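Local coordinates for designed protein 5L6HC3_1 (Synthetic construct, PDB 5IZS), which is a computationally designed helical protein that self-assembles into a homotrimer, its pairing specificity intended to come from buried hydrogen-bond networks, at residues Leu13-Glu16 with Leu17-Leu21; Thr43-Lys46 with Thr47-Glu51; Ile62-Glu65 with Ala66-Glu69. All coordinates share one frame; numbering follows the deposited sequence.

Interactions 1 and 3 are local contacts within a helix, interaction 2 is the capped start of one, and their chemistry follows their place in the trimer. Interaction 1, in helix 6-41, is buried: leucines, an isoleucine and an alanine share this part of the helix with Asn14, whose amide is used at the subunit interface. Interaction 3, on helix 45-82, is partly buried and packs directly on interaction 1, Leu17 CD1 lying 3.5 Å from Glu69 CG and Leu21 CD2 3.8 Å from Ala66 CB; its outward side is rich in glutamates. Interaction 2 opens the same helix 45-82 about 36 Å from interaction 1, centre to centre, and is a surface contact of capping groups and charged chains. Each touches the third subunit.

Interaction 1: Leu13-Glu16 with Leu17-Leu21; sequences LNIE and LARKL
The carbonyl oxygen of Asn14 takes the backbone N-H of Ala18 at 2.9 Å between Asn14 O and Ala18 N, with an N-H...O angle of 153°. Around that same oxygen gather two side-chain carbons of the next turn: Leu17 CB lies 3.3 Å from Asn14 O, and the Ala18 methyl also rests against it. The next two residues repeat the pattern, Arg19 N bonding to Ile15 O and Lys20 N to Glu16 O, each at 3.2 Å, whereas the bond from Leu17 N to Leu13 O is bent and weak. Arg19 also leans back on the earlier turn. Its CG stands beside the backbone N (chi1 -73°), which brings that methylene to 3.3 Å from Ile15 O, and the guanidinium end passes obliquely by Ile15, with Arg19 NE 4.5 Å from Ile15 CG2. This is the regular i to i+4 geometry of an alpha-helix within a helical-hairpin trimer, where helix 6-41 packs on helix 45-82 of its own chain and on other subunits. Leu13 and Leu17 reach helix 45-82, Leu17 packing on Ala73, while Ile15 meets Lys74 of the second subunit and Leu17 also meets Ile15 of the third. The Asn14 amide is engaged at the interface, where OD1 accepts a hydrogen bond from Gln11 of the third subunit and the side chain packs on Asn14 of both other subunits. Both OD1 and ND2 of this buried amide are hydrogen-bonded, consistent with the designed hydrogen-bond network. The Glu16 chain runs extended along an exposed part of the helix, its carboxylate in a long, weak ion pair with Arg72.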
ATOM      1  N   LEU C  13     -15.712 -10.278   2.042  1.00 40.72           N
ATOM      2  CA  LEU C  13     -15.596  -9.182   1.085  1.00 36.27           C
ATOM      3  C   LEU C  13     -14.423  -8.282   1.473  1.00 36.18           C
ATOM      4  O   LEU C  13     -13.641  -7.868   0.621  1.00 32.31           O
ATOM      5  CB  LEU C  13     -16.907  -8.385   1.026  1.00 41.35           C
ATOM      6  CG  LEU C  13     -17.130  -7.352  -0.082  1.00 43.67           C
ATOM      7  CD1 LEU C  13     -16.779  -7.931  -1.441  1.00 45.90           C
ATOM      8  CD2 LEU C  13     -18.578  -6.876  -0.068  1.00 37.75           C
ATOM      9  N   ASN C  14     -14.285  -8.013   2.768  1.00 36.54           N
ATOM     10  CA  ASN C  14     -13.184  -7.195   3.274  1.00 37.11           C
ATOM     11  C   ASN C  14     -11.836  -7.914   3.206  1.00 40.41           C
ATOM     12  O   ASN C  14     -10.800  -7.292   2.976  1.00 38.90           O
ATOM     13  CB  ASN C  14     -13.463  -6.759   4.712  1.00 37.08           C
ATOM     14  CG  ASN C  14     -14.717  -5.911   4.832  1.00 36.28           C
ATOM     15  OD1 ASN C  14     -15.142  -5.265   3.872  1.00 33.75           O
ATOM     16  ND2 ASN C  14     -15.316  -5.906   6.018  1.00 31.74           N
ATOM     17  N   ILE C  15     -11.859  -9.230   3.411  1.00 43.56           N
ATOM     18  CA  ILE C  15     -10.660 -10.055   3.286  1.00 37.09           C
ATOM     19  C   ILE C  15     -10.180 -10.068   1.842  1.00 42.96           C
ATOM     20  O   ILE C  15      -8.988  -9.912   1.568  1.00 44.33           O
ATOM     21  CB  ILE C  15     -10.913 -11.497   3.765  1.00 31.78           C
ATOM     22  CG1 ILE C  15     -10.811 -11.557   5.288  1.00 30.98           C
ATOM     23  CG2 ILE C  15      -9.912 -12.464   3.146  1.00 32.51           C
ATOM     24  CD1 ILE C  15      -9.450 -11.155   5.820  1.00 29.35           C
ATOM     25  N   GLU C  16     -11.125 -10.244   0.925  1.00 37.48           N
ATOM     26  CA  GLU C  16     -10.833 -10.190  -0.497  1.00 40.06           C
ATOM     27  C   GLU C  16     -10.318  -8.796  -0.854  1.00 40.32           C
ATOM     28  O   GLU C  16      -9.460  -8.643  -1.724  1.00 47.02           O
ATOM     29  CB  GLU C  16     -12.080 -10.539  -1.312  1.00 42.94           C
ATOM     30  CG  GLU C  16     -11.791 -10.999  -2.727  1.00 47.72           C
ATOM     31  CD  GLU C  16     -13.056 -11.199  -3.532  1.00 64.99           C
ATOM     32  OE1 GLU C  16     -14.152 -10.982  -2.973  1.00 63.93           O
ATOM     33  OE2 GLU C  16     -12.955 -11.568  -4.722  1.00 63.32           O
ATOM     34  N   LEU C  17     -10.819  -7.791  -0.139  1.00 37.62           N
ATOM     35  CA  LEU C  17     -10.479  -6.397  -0.402  1.00 31.53           C
ATOM     36  C   LEU C  17      -9.053  -6.073   0.040  1.00 33.02           C
ATOM     37  O   LEU C  17      -8.319  -5.388  -0.671  1.00 29.91           O
ATOM     38  CB  LEU C  17     -11.475  -5.468   0.296  1.00 32.59           C
ATOM     39  CG  LEU C  17     -11.550  -4.015  -0.178  1.00 31.45           C
ATOM     40  CD1 LEU C  17     -11.657  -3.972  -1.687  1.00 31.67           C
ATOM     41  CD2 LEU C  17     -12.739  -3.310   0.462  1.00 30.84           C
ATOM     42  N   ALA C  18      -8.665  -6.571   1.213  1.00 34.62           N
ATOM     43  CA  ALA C  18      -7.313  -6.360   1.727  1.00 30.35           C
ATOM     44  C   ALA C  18      -6.278  -7.012   0.814  1.00 28.05           C
ATOM     45  O   ALA C  18      -5.198  -6.461   0.589  1.00 29.75           O
ATOM     46  CB  ALA C  18      -7.189  -6.902   3.144  1.00 30.28           C
ATOM     47  N   ARG C  19      -6.625  -8.180   0.281  1.00 26.73           N
ATOM     48  CA  ARG C  19      -5.748  -8.921  -0.624  1.00 30.12           C
ATOM     49  C   ARG C  19      -5.455  -8.145  -1.905  1.00 28.81           C
ATOM     50  O   ARG C  19      -4.305  -8.046  -2.330  1.00 30.39           O
ATOM     51  CB  ARG C  19      -6.361 -10.276  -0.986  1.00 32.38           C
ATOM     52  CG  ARG C  19      -6.343 -11.310   0.132  1.00 39.75           C
ATOM     53  CD  ARG C  19      -6.123 -12.710  -0.435  1.00 47.81           C
ATOM     54  NE  ARG C  19      -6.571 -13.760   0.478  1.00 56.65           N
ATOM     55  CZ  ARG C  19      -5.846 -14.246   1.481  1.00 63.53           C
ATOM     56  NH1 ARG C  19      -4.627 -13.778   1.713  1.00 69.48           N
ATOM     57  NH2 ARG C  19      -6.345 -15.199   2.255  1.00 60.69           N
ATOM     58  N   LYS C  20      -6.505  -7.603  -2.517  1.00 30.28           N
ATOM     59  CA  LYS C  20      -6.369  -6.868  -3.770  1.00 32.12           C
ATOM     60  C   LYS C  20      -5.490  -5.637  -3.582  1.00 27.78           C
ATOM     61  O   LYS C  20      -4.660  -5.323  -4.433  1.00 24.93           O
ATOM     62  CB  LYS C  20      -7.741  -6.460  -4.312  1.00 36.25           C
ATOM     63  CG  LYS C  20      -7.685  -5.695  -5.629  1.00 40.62           C
ATOM     64  CD  LYS C  20      -6.850  -6.427  -6.665  1.00 45.20           C
ATOM     65  CE  LYS C  20      -6.768  -5.650  -7.969  1.00 48.84           C
ATOM     66  NZ  LYS C  20      -5.901  -6.328  -8.971  1.00 51.93           N
ATOM     67  N   LEU C  21      -5.669  -4.951  -2.457  1.00 26.21           N
ATOM     68  CA  LEU C  21      -4.874  -3.769  -2.148  1.00 29.69           C
ATOM     69  C   LEU C  21      -3.416  -4.136  -1.891  1.00 27.39           C
ATOM     70  O   LEU C  21      -2.510  -3.427  -2.322  1.00 23.13           O
ATOM     71  CB  LEU C  21      -5.461  -3.029  -0.949  1.00 33.25           C
ATOM     72  CG  LEU C  21      -6.639  -2.124  -1.313  1.00 38.06           C
ATOM     73  CD1 LEU C  21      -7.232  -1.465  -0.076  1.00 35.81           C
ATOM     74  CD2 LEU C  21      -6.179  -1.079  -2.315  1.00 41.06           C
TER

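Interaction 2: Thr43-Lys46 with Thr47-Glu51; sequences TDEK and TIREE
Helix 45-82 starts here, and its first turn closes through backbone bonds from Ile48 N to Asp44 O (3.0 Å) and from Arg49 N to Glu45 O (2.8 Å), with Glu50 N reaching Lys46 O one residue on. The side chain of Asp44 reaches forward over the helix start, where Asp44 OD1 accepts a weak bond of 3.0 Å from Lys46 N. Asp44 is therefore the N-cap, taking up a backbone N-H that has no preceding turn to bond to, and its negative charge at the helix start is likely to be favourable to the helix dipole. Thr47 crosses that side chain at about a right angle, its OG1 3.7 Å from Asp44 CB. This cap follows the loop that links the two long helices of the hairpin. From the second turn Arg49 folds back: its CG lies beside the backbone N (chi1 -70°) and the chain bends at chi3 (-57°), laying one guanidinium face over Glu45 O and Lys46 CA, both offset toward the rim. Arg49 NH1 sits closely against the Glu45 methylenes, 2.9 Å from Glu45 CG. Glu45 crosses Arg49 at about a right angle with the two flat groups turned 38° apart, and Glu45 OE2 stands 4.5 Å from Arg49 NH1, beyond a salt bridge. The same carboxylate oxygen makes a weak hydrogen bond to Ser40 of the third subunit. Replacing Glu45 by an alanine takes away the methylene that Arg49 NH1 rests on and would probably leave the guanidinium freer to turn, without this nearby negative charge, and cost the weak bond to Ser40. Ile48, the buried member of this turn, points its CG1 branch back across Asp44 O and packs on Leu42 of the loop and on Ser40 of the third subunit.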
ATOM      1  N   THR C  43      22.018   6.042 -19.329  1.00 21.50           N
ATOM      2  CA  THR C  43      22.568   7.392 -19.238  1.00 24.62           C
ATOM      3  C   THR C  43      21.848   8.372 -20.166  1.00 28.90           C
ATOM      4  O   THR C  43      21.902   9.582 -19.953  1.00 30.25           O
ATOM      5  CB  THR C  43      24.074   7.413 -19.562  1.00 27.41           C
ATOM      6  OG1 THR C  43      24.322   6.627 -20.736  1.00 31.65           O
ATOM      7  CG2 THR C  43      24.879   6.845 -18.397  1.00 28.07           C
ATOM      8  N   ASP C  44      21.173   7.855 -21.190  1.00 31.23           N
ATOM      9  CA  ASP C  44      20.366   8.705 -22.062  1.00 31.68           C
ATOM     10  C   ASP C  44      19.111   9.150 -21.319  1.00 28.40           C
ATOM     11  O   ASP C  44      18.260   8.335 -20.973  1.00 27.90           O
ATOM     12  CB  ASP C  44      19.991   7.977 -23.358  1.00 35.03           C
ATOM     13  CG  ASP C  44      19.405   8.913 -24.413  1.00 43.65           C
ATOM     14  OD1 ASP C  44      18.817   9.955 -24.049  1.00 43.00           O
ATOM     15  OD2 ASP C  44      19.532   8.606 -25.618  1.00 48.84           O
ATOM     16  N   GLU C  45      19.002  10.454 -21.097  1.00 30.34           N
ATOM     17  CA  GLU C  45      17.905  11.023 -20.323  1.00 35.89           C
ATOM     18  C   GLU C  45      16.543  10.837 -20.998  1.00 37.69           C
ATOM     19  O   GLU C  45      15.537  10.635 -20.320  1.00 43.61           O
ATOM     20  CB  GLU C  45      18.164  12.508 -20.071  1.00 38.29           C
ATOM     21  CG  GLU C  45      17.241  13.130 -19.043  1.00 41.72           C
ATOM     22  CD  GLU C  45      17.439  12.557 -17.654  1.00 44.74           C
ATOM     23  OE1 GLU C  45      18.578  12.160 -17.330  1.00 47.13           O
ATOM     24  OE2 GLU C  45      16.454  12.498 -16.889  1.00 46.70           O
ATOM     25  N   LYS C  46      16.513  10.909 -22.327  1.00 39.42           N
ATOM     26  CA  LYS C  46      15.288  10.676 -23.092  1.00 38.89           C
ATOM     27  C   LYS C  46      14.739   9.283 -22.821  1.00 34.97           C
ATOM     28  O   LYS C  46      13.536   9.085 -22.664  1.00 37.07           O
ATOM     29  CB  LYS C  46      15.552  10.842 -24.586  1.00 43.82           C
ATOM     30  CG  LYS C  46      14.386  10.431 -25.462  1.00 50.75           C
ATOM     31  CD  LYS C  46      14.872   9.813 -26.761  1.00 52.97           C
ATOM     32  CE  LYS C  46      13.780   9.836 -27.815  1.00 54.69           C
ATOM     33  NZ  LYS C  46      13.362  11.232 -28.129  1.00 56.13           N
ATOM     34  N   THR C  47      15.651   8.321 -22.775  1.00 34.09           N
ATOM     35  CA  THR C  47      15.329   6.939 -22.466  1.00 31.73           C
ATOM     36  C   THR C  47      14.805   6.804 -21.037  1.00 29.29           C
ATOM     37  O   THR C  47      13.779   6.169 -20.790  1.00 24.54           O
ATOM     38  CB  THR C  47      16.568   6.049 -22.658  1.00 30.61           C
ATOM     39  OG1 THR C  47      16.910   5.992 -24.049  1.00 32.77           O
ATOM     40  CG2 THR C  47      16.307   4.658 -22.152  1.00 25.91           C
ATOM     41  N   ILE C  48      15.519   7.421 -20.102  1.00 29.27           N
ATOM     42  CA  ILE C  48      15.152   7.411 -18.689  1.00 31.05           C
ATOM     43  C   ILE C  48      13.786   8.058 -18.448  1.00 34.99           C
ATOM     44  O   ILE C  48      12.971   7.539 -17.682  1.00 32.77           O
ATOM     45  CB  ILE C  48      16.229   8.126 -17.846  1.00 23.28           C
ATOM     46  CG1 ILE C  48      17.518   7.304 -17.833  1.00 23.28           C
ATOM     47  CG2 ILE C  48      15.750   8.356 -16.422  1.00 16.09           C
ATOM     48  CD1 ILE C  48      18.694   8.033 -17.236  1.00 21.90           C
ATOM     49  N   ARG C  49      13.532   9.181 -19.114  1.00 36.36           N
ATOM     50  CA  ARG C  49      12.257   9.880 -18.963  1.00 34.39           C
ATOM     51  C   ARG C  49      11.090   9.058 -19.515  1.00 30.00           C
ATOM     52  O   ARG C  49       9.968   9.140 -19.010  1.00 29.91           O
ATOM     53  CB  ARG C  49      12.305  11.247 -19.650  1.00 37.52           C
ATOM     54  CG  ARG C  49      13.204  12.268 -18.962  1.00 41.56           C
ATOM     55  CD  ARG C  49      12.968  13.669 -19.509  1.00 44.78           C
ATOM     56  NE  ARG C  49      13.172  13.739 -20.954  1.00 45.58           N
ATOM     57  CZ  ARG C  49      14.301  14.136 -21.532  1.00 43.24           C
ATOM     58  NH1 ARG C  49      15.333  14.506 -20.788  1.00 42.38           N
ATOM     59  NH2 ARG C  49      14.397  14.169 -22.855  1.00 40.98           N
ATOM     60  N   GLU C  50      11.356   8.265 -20.550  1.00 29.93           N
ATOM     61  CA  GLU C  50      10.349   7.376 -21.121  1.00 32.18           C
ATOM     62  C   GLU C  50      10.026   6.229 -20.169  1.00 27.66           C
ATOM     63  O   GLU C  50       8.867   5.838 -20.022  1.00 26.99           O
ATOM     64  CB  GLU C  50      10.818   6.822 -22.466  1.00 39.35           C
ATOM     65  CG  GLU C  50      10.139   5.521 -22.890  1.00 47.92           C
ATOM     66  CD  GLU C  50       8.648   5.676 -23.137  1.00 55.96           C
ATOM     67  OE1 GLU C  50       8.225   6.754 -23.604  1.00 59.12           O
ATOM     68  OE2 GLU C  50       7.898   4.715 -22.861  1.00 54.90           O
ATOM     69  N   GLU C  51      11.057   5.686 -19.527  1.00 27.36           N
ATOM     70  CA  GLU C  51      10.865   4.642 -18.529  1.00 25.49           C
ATOM     71  C   GLU C  51      10.039   5.175 -17.360  1.00 24.51           C
ATOM     72  O   GLU C  51       9.230   4.457 -16.772  1.00 22.13           O
ATOM     73  CB  GLU C  51      12.211   4.115 -18.031  1.00 22.62           C
ATOM     74  CG  GLU C  51      13.097   3.516 -19.117  1.00 25.73           C
ATOM     75  CD  GLU C  51      12.541   2.227 -19.702  1.00 31.76           C
ATOM     76  OE1 GLU C  51      11.604   1.649 -19.110  1.00 30.42           O
ATOM     77  OE2 GLU C  51      13.044   1.790 -20.758  1.00 32.83           O
TER

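Interaction 3: Ile62-Glu65 with Ala66-Glu69; sequences IVEE and AEEE
With CG beside its backbone N (chi1 -68°) and the chain extended beyond it, Glu67 lies back along the preceding turn, and Val63 sends CG1 forward to meet it by setting it opposite its own backbone N (chi1 158°). The two side chains meet obliquely, Glu67 OE2 coming to 3.4 Å from Val63 CG1. On the way, Glu67 CG passes 3.2 Å from Val63 O, the carbonyl that also accepts the backbone N-H of Glu67 at 2.9 Å (Glu67 N to Val63 O). The other carboxylate oxygen, Glu67 OE1, rests 3.6 Å from Glu64 CG, and the carboxylates of Glu64 and Glu67 are turned 47° from each other. Backbone bonds to Ile62 O, Glu64 O and Glu65 O complete this stretch of helix 45-82. Its inner side is apolar: Ile62 packs on Leu31 of helix 6-41, while Val63 meets Ala26 and Ala66 meets Leu22 of the third subunit. Glu65 OE1 forms a salt bridge with Arg27 of helix 6-41. Within this turn Glu67 meets Val63 through carboxylate oxygen OE2 on a methyl and CG beside a carbonyl, with no opposite charge between the segments; Glu64 OE2 and Glu67 OE1 are like charges 5.3 Å apart, and the two carboxylates would probably repel each other mildly.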
ATOM      1  N   ILE C  62      -2.948   0.603 -12.008  1.00 26.94           N
ATOM      2  CA  ILE C  62      -3.024  -0.267 -10.840  1.00 22.00           C
ATOM      3  C   ILE C  62      -3.850   0.362  -9.719  1.00 22.26           C
ATOM      4  O   ILE C  62      -4.694  -0.298  -9.113  1.00 26.30           O
ATOM      5  CB  ILE C  62      -1.615  -0.609 -10.329  1.00 23.04           C
ATOM      6  CG1 ILE C  62      -0.994  -1.679 -11.226  1.00 24.01           C
ATOM      7  CG2 ILE C  62      -1.657  -1.098  -8.891  1.00 16.88           C
ATOM      8  CD1 ILE C  62       0.505  -1.596 -11.316  1.00 20.95           C
ATOM      9  N   VAL C  63      -3.615   1.643  -9.460  1.00 19.38           N
ATOM     10  CA  VAL C  63      -4.386   2.375  -8.463  1.00 21.55           C
ATOM     11  C   VAL C  63      -5.861   2.431  -8.852  1.00 29.11           C
ATOM     12  O   VAL C  63      -6.735   2.187  -8.019  1.00 26.01           O
ATOM     13  CB  VAL C  63      -3.843   3.806  -8.269  1.00 25.35           C
ATOM     14  CG1 VAL C  63      -4.910   4.728  -7.682  1.00 24.38           C
ATOM     15  CG2 VAL C  63      -2.601   3.778  -7.388  1.00 24.41           C
ATOM     16  N   GLU C  64      -6.133   2.734 -10.118  1.00 30.42           N
ATOM     17  CA  GLU C  64      -7.509   2.805 -10.606  1.00 33.11           C
ATOM     18  C   GLU C  64      -8.193   1.438 -10.579  1.00 29.92           C
ATOM     19  O   GLU C  64      -9.389   1.342 -10.295  1.00 27.63           O
ATOM     20  CB  GLU C  64      -7.543   3.390 -12.016  1.00 36.89           C
ATOM     21  CG  GLU C  64      -7.540   4.909 -12.032  1.00 42.68           C
ATOM     22  CD  GLU C  64      -7.135   5.480 -13.373  1.00 48.67           C
ATOM     23  OE1 GLU C  64      -6.848   4.692 -14.298  1.00 47.10           O
ATOM     24  OE2 GLU C  64      -7.097   6.723 -13.498  1.00 51.67           O
ATOM     25  N   GLU C  65      -7.432   0.384 -10.863  1.00 27.23           N
ATOM     26  CA  GLU C  65      -7.943  -0.980 -10.752  1.00 26.79           C
ATOM     27  C   GLU C  65      -8.374  -1.274  -9.318  1.00 22.80           C
ATOM     28  O   GLU C  65      -9.387  -1.932  -9.086  1.00 22.01           O
ATOM     29  CB  GLU C  65      -6.892  -1.998 -11.200  1.00 24.40           C
ATOM     30  CG  GLU C  65      -6.726  -2.105 -12.706  1.00 32.44           C
ATOM     31  CD  GLU C  65      -5.513  -2.928 -13.108  1.00 42.92           C
ATOM     32  OE1 GLU C  65      -4.983  -3.677 -12.259  1.00 44.46           O
ATOM     33  OE2 GLU C  65      -5.083  -2.816 -14.275  1.00 46.78           O
ATOM     34  N   ALA C  66      -7.606  -0.763  -8.360  1.00 23.61           N
ATOM     35  CA  ALA C  66      -7.895  -0.983  -6.945  1.00 19.48           C
ATOM     36  C   ALA C  66      -9.077  -0.138  -6.476  1.00 22.86           C
ATOM     37  O   ALA C  66      -9.890  -0.591  -5.670  1.00 22.43           O
ATOM     38  CB  ALA C  66      -6.664  -0.689  -6.103  1.00 20.57           C
ATOM     39  N   GLU C  67      -9.162   1.088  -6.985  1.00 21.58           N
ATOM     40  CA  GLU C  67     -10.285   1.977  -6.694  1.00 29.50           C
ATOM     41  C   GLU C  67     -11.593   1.367  -7.186  1.00 30.74           C
ATOM     42  O   GLU C  67     -12.643   1.530  -6.566  1.00 30.42           O
ATOM     43  CB  GLU C  67     -10.078   3.348  -7.342  1.00 37.64           C
ATOM     44  CG  GLU C  67      -8.949   4.169  -6.748  1.00 42.57           C
ATOM     45  CD  GLU C  67      -8.597   5.377  -7.596  1.00 46.63           C
ATOM     46  OE1 GLU C  67      -9.044   5.439  -8.761  1.00 50.72           O
ATOM     47  OE2 GLU C  67      -7.874   6.265  -7.098  1.00 45.75           O
ATOM     48  N   GLU C  68     -11.513   0.651  -8.302  1.00 29.81           N
ATOM     49  CA  GLU C  68     -12.687   0.060  -8.924  1.00 35.25           C
ATOM     50  C   GLU C  68     -13.198  -1.132  -8.118  1.00 30.43           C
ATOM     51  O   GLU C  68     -14.404  -1.333  -7.987  1.00 25.12           O
ATOM     52  CB  GLU C  68     -12.366  -0.357 -10.358  1.00 44.26           C
ATOM     53  CG  GLU C  68     -13.598  -0.610 -11.201  1.00 59.13           C
ATOM     54  CD  GLU C  68     -14.670   0.435 -10.977  1.00 68.75           C
ATOM     55  OE1 GLU C  68     -14.364   1.644 -11.055  1.00 72.94           O
ATOM     56  OE2 GLU C  68     -15.823   0.045 -10.716  1.00 74.97           O
ATOM     57  N   GLU C  69     -12.268  -1.907  -7.573  1.00 30.00           N
ATOM     58  CA  GLU C  69     -12.590  -3.045  -6.720  1.00 29.35           C
ATOM     59  C   GLU C  69     -13.221  -2.585  -5.404  1.00 26.63           C
ATOM     60  O   GLU C  69     -14.089  -3.259  -4.849  1.00 28.04           O
ATOM     61  CB  GLU C  69     -11.328  -3.873  -6.468  1.00 30.21           C
ATOM     62  CG  GLU C  69     -11.252  -4.568  -5.123  1.00 37.60           C
ATOM     63  CD  GLU C  69     -12.010  -5.883  -5.080  1.00 45.72           C
ATOM     64  OE1 GLU C  69     -12.986  -6.051  -5.842  1.00 52.50           O
ATOM     65  OE2 GLU C  69     -11.617  -6.757  -4.281  1.00 44.08           O
TER